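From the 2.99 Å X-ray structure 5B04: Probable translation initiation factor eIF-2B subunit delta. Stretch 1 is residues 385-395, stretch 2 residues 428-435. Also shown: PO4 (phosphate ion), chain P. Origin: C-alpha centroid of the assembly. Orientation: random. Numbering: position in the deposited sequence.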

# COMPACT_ATOMS: atom_id res chain seq x y z
N ILE G 385 -10.35 12.38 -13.35
CA ILE G 385 -9.23 11.60 -12.84
C ILE G 385 -9.56 11.04 -11.46
O ILE G 385 -9.74 11.80 -10.51
CB ILE G 385 -7.93 12.43 -12.75
CG1 ILE G 385 -7.47 12.87 -14.14
CG2 ILE G 385 -6.84 11.63 -12.06
CD1 ILE G 385 -6.16 13.61 -14.14
N GLN G 386 -9.65 9.72 -11.36
CA GLN G 386 -9.89 9.07 -10.08
C GLN G 386 -8.71 8.19 -9.69
O GLN G 386 -8.12 7.52 -10.53
CB GLN G 386 -11.19 8.26 -10.13
CG GLN G 386 -11.36 7.41 -11.37
CD GLN G 386 -12.73 6.77 -11.46
OE1 GLN G 386 -13.47 6.98 -12.42
NE2 GLN G 386 -13.08 5.99 -10.45
N LEU G 387 -8.38 8.21 -8.40
CA LEU G 387 -7.18 7.53 -7.91
C LEU G 387 -7.46 6.10 -7.45
O LEU G 387 -6.54 5.34 -7.17
CB LEU G 387 -6.57 8.33 -6.76
CG LEU G 387 -6.12 9.75 -7.11
CD1 LEU G 387 -5.69 10.49 -5.86
CD2 LEU G 387 -5.00 9.72 -8.14
N ASP G 388 -8.74 5.74 -7.37
CA ASP G 388 -9.13 4.38 -7.01
C ASP G 388 -10.40 3.98 -7.74
O ASP G 388 -11.07 4.82 -8.36
CB ASP G 388 -9.31 4.25 -5.50
CG ASP G 388 -10.45 5.09 -4.97
OD1 ASP G 388 -10.67 6.19 -5.51
OD2 ASP G 388 -11.12 4.65 -4.01
N SER G 389 -10.75 2.70 -7.66
CA SER G 389 -11.90 2.18 -8.38
C SER G 389 -13.20 2.34 -7.60
O SER G 389 -14.25 1.86 -8.03
CB SER G 389 -11.68 0.70 -8.72
OG SER G 389 -10.41 0.49 -9.32
N LEU G 390 -13.14 3.03 -6.47
CA LEU G 390 -14.27 3.07 -5.55
C LEU G 390 -15.04 4.40 -5.53
O LEU G 390 -16.22 4.42 -5.19
CB LEU G 390 -13.81 2.74 -4.14
CG LEU G 390 -13.63 1.24 -3.86
CD1 LEU G 390 -13.22 1.01 -2.42
CD2 LEU G 390 -14.92 0.50 -4.17
N VAL G 391 -14.38 5.49 -5.89
CA VAL G 391 -15.04 6.80 -5.86
C VAL G 391 -16.07 6.92 -6.98
O VAL G 391 -17.21 7.33 -6.74
CB VAL G 391 -14.02 7.96 -5.94
CG1 VAL G 391 -13.00 7.71 -7.05
CG2 VAL G 391 -14.73 9.29 -6.14
N TYR G 392 -15.68 6.56 -8.19
CA TYR G 392 -16.59 6.56 -9.33
C TYR G 392 -16.78 5.14 -9.86
O TYR G 392 -15.87 4.56 -10.45
CB TYR G 392 -16.08 7.47 -10.45
CG TYR G 392 -16.28 8.95 -10.19
CD1 TYR G 392 -17.48 9.57 -10.53
CD2 TYR G 392 -15.28 9.72 -9.63
CE1 TYR G 392 -17.67 10.92 -10.30
CE2 TYR G 392 -15.46 11.07 -9.40
CZ TYR G 392 -16.66 11.67 -9.74
OH TYR G 392 -16.85 13.01 -9.51
N ASN G 393 -17.98 4.60 -9.66
CA ASN G 393 -18.30 3.26 -10.14
C ASN G 393 -19.81 3.09 -10.29
O ASN G 393 -20.57 4.03 -10.03
CB ASN G 393 -17.73 2.20 -9.20
CG ASN G 393 -17.37 0.91 -9.92
OD1 ASN G 393 -18.12 0.44 -10.78
ND2 ASN G 393 -16.22 0.34 -9.58
N GLU G 394 -20.23 1.90 -10.70
CA GLU G 394 -21.65 1.63 -10.88
C GLU G 394 -22.05 0.33 -10.19
O GLU G 394 -21.51 -0.74 -10.49
CB GLU G 394 -22.00 1.57 -12.37
CG GLU G 394 -23.49 1.45 -12.65
CD GLU G 394 -23.80 1.37 -14.13
OE1 GLU G 394 -23.03 1.94 -14.93
OE2 GLU G 394 -24.81 0.73 -14.49
N LEU G 395 -22.99 0.43 -9.26
CA LEU G 395 -23.45 -0.74 -8.51
C LEU G 395 -24.33 -1.65 -9.35
O LEU G 395 -25.27 -1.19 -10.00
CB LEU G 395 -24.20 -0.31 -7.25
CG LEU G 395 -23.35 0.24 -6.11
CD1 LEU G 395 -24.19 0.49 -4.87
CD2 LEU G 395 -22.21 -0.71 -5.81
P PO4 P . -19.18 -0.64 -20.89
O1 PO4 P . -17.76 -0.90 -20.44
O2 PO4 P . -19.70 0.61 -20.23
O3 PO4 P . -19.20 -0.47 -22.39
O4 PO4 P . -20.05 -1.81 -20.51
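Stretch 2 428-435: LSLKYDVT

Stretch 2 runs antiparallel to stretch 1: its extended segment 432-435 passes the irregular loop around S389, and its earlier residues, weakly bonded as a strand, reach L395. A turn of conformation at K431 (phi/psi -90/-29) separates the two extended parts.

Along stretch 1, Q386 first buttresses the loop from within, its NE2 donating to the backbone O of both D388 and Y392 at 3.1 Å, while the same NE2 lies 3.5 Å from V434 CG2. S389 points toward stretch 2 and stands in for a backbone acceptor: V434 N donates to S389 OG at 3.0 Å. L390 starts away, yet its CD2 comes back to 3.7 Å from L430 CD1.

N393 is the clamp. Its side-chain amide mimics a peptide, accepting from Y432 N at OD1 (2.9 Å) and donating from ND2 to Y432 O (3.0 Å); ND2 also holds S389 O at 2.9 Å, tying the loop to itself. At E394 the backbone takes over, with K431 N donating to E394 O at 3.0 Å, and E394 OE1 sits 3.2 Å from Y432 CE2 at the ring edge. L395 pairs with L430 as an antiparallel, non-hydrogen-bonded bridge, both side chains on one face; L395 CD2 lies 3.6 Å from both L430 CD2 and L428 CD1.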

# COMPACT_ATOMS: atom_id res chain seq x y z
N LEU G 428 -22.21 -7.77 -3.06
CA LEU G 428 -21.75 -6.61 -3.82
C LEU G 428 -21.02 -6.97 -5.11
O LEU G 428 -20.13 -7.82 -5.12
CB LEU G 428 -20.83 -5.76 -2.95
CG LEU G 428 -20.37 -4.48 -3.64
CD1 LEU G 428 -21.47 -3.44 -3.61
CD2 LEU G 428 -19.10 -3.96 -3.02
N SER G 429 -21.40 -6.30 -6.19
CA SER G 429 -20.70 -6.45 -7.46
C SER G 429 -20.56 -5.10 -8.15
O SER G 429 -21.54 -4.51 -8.60
CB SER G 429 -21.44 -7.43 -8.37
OG SER G 429 -20.71 -7.66 -9.56
N LEU G 430 -19.33 -4.60 -8.22
CA LEU G 430 -19.04 -3.38 -8.97
C LEU G 430 -18.98 -3.71 -10.45
O LEU G 430 -18.59 -4.81 -10.83
CB LEU G 430 -17.73 -2.75 -8.51
CG LEU G 430 -17.60 -2.40 -7.03
CD1 LEU G 430 -16.27 -1.71 -6.76
CD2 LEU G 430 -18.75 -1.53 -6.57
N LYS G 431 -19.38 -2.76 -11.29
CA LYS G 431 -19.37 -2.98 -12.73
C LYS G 431 -18.04 -2.57 -13.35
O LYS G 431 -17.63 -3.14 -14.36
CB LYS G 431 -20.51 -2.21 -13.40
CG LYS G 431 -21.89 -2.80 -13.16
CD LYS G 431 -22.77 -2.67 -14.39
CE LYS G 431 -24.10 -3.38 -14.20
NZ LYS G 431 -24.91 -3.39 -15.45
N TYR G 432 -17.37 -1.60 -12.75
CA TYR G 432 -16.20 -1.01 -13.39
C TYR G 432 -14.92 -1.08 -12.56
O TYR G 432 -14.92 -1.59 -11.44
CB TYR G 432 -16.50 0.44 -13.77
CG TYR G 432 -17.63 0.54 -14.77
CD1 TYR G 432 -17.43 0.20 -16.10
CD2 TYR G 432 -18.89 0.96 -14.38
CE1 TYR G 432 -18.46 0.28 -17.02
CE2 TYR G 432 -19.93 1.04 -15.29
CZ TYR G 432 -19.70 0.71 -16.61
OH TYR G 432 -20.73 0.79 -17.52
N ASP G 433 -13.84 -0.55 -13.12
CA ASP G 433 -12.50 -0.83 -12.64
C ASP G 433 -11.48 0.15 -13.20
O ASP G 433 -11.42 0.36 -14.42
CB ASP G 433 -12.13 -2.26 -13.02
CG ASP G 433 -10.94 -2.78 -12.25
OD1 ASP G 433 -10.58 -2.19 -11.22
OD2 ASP G 433 -10.38 -3.81 -12.69
N VAL G 434 -10.68 0.75 -12.33
CA VAL G 434 -9.67 1.71 -12.76
C VAL G 434 -8.30 1.04 -12.88
O VAL G 434 -7.68 0.69 -11.88
CB VAL G 434 -9.57 2.90 -11.80
CG1 VAL G 434 -8.45 3.84 -12.23
CG2 VAL G 434 -10.89 3.64 -11.73
N THR G 435 -7.84 0.88 -14.11
CA THR G 435 -6.54 0.27 -14.37
C THR G 435 -5.46 1.34 -14.51
O THR G 435 -5.50 2.14 -15.44
CB THR G 435 -6.56 -0.60 -15.64
OG1 THR G 435 -7.74 -1.40 -15.66
CG2 THR G 435 -5.33 -1.50 -15.68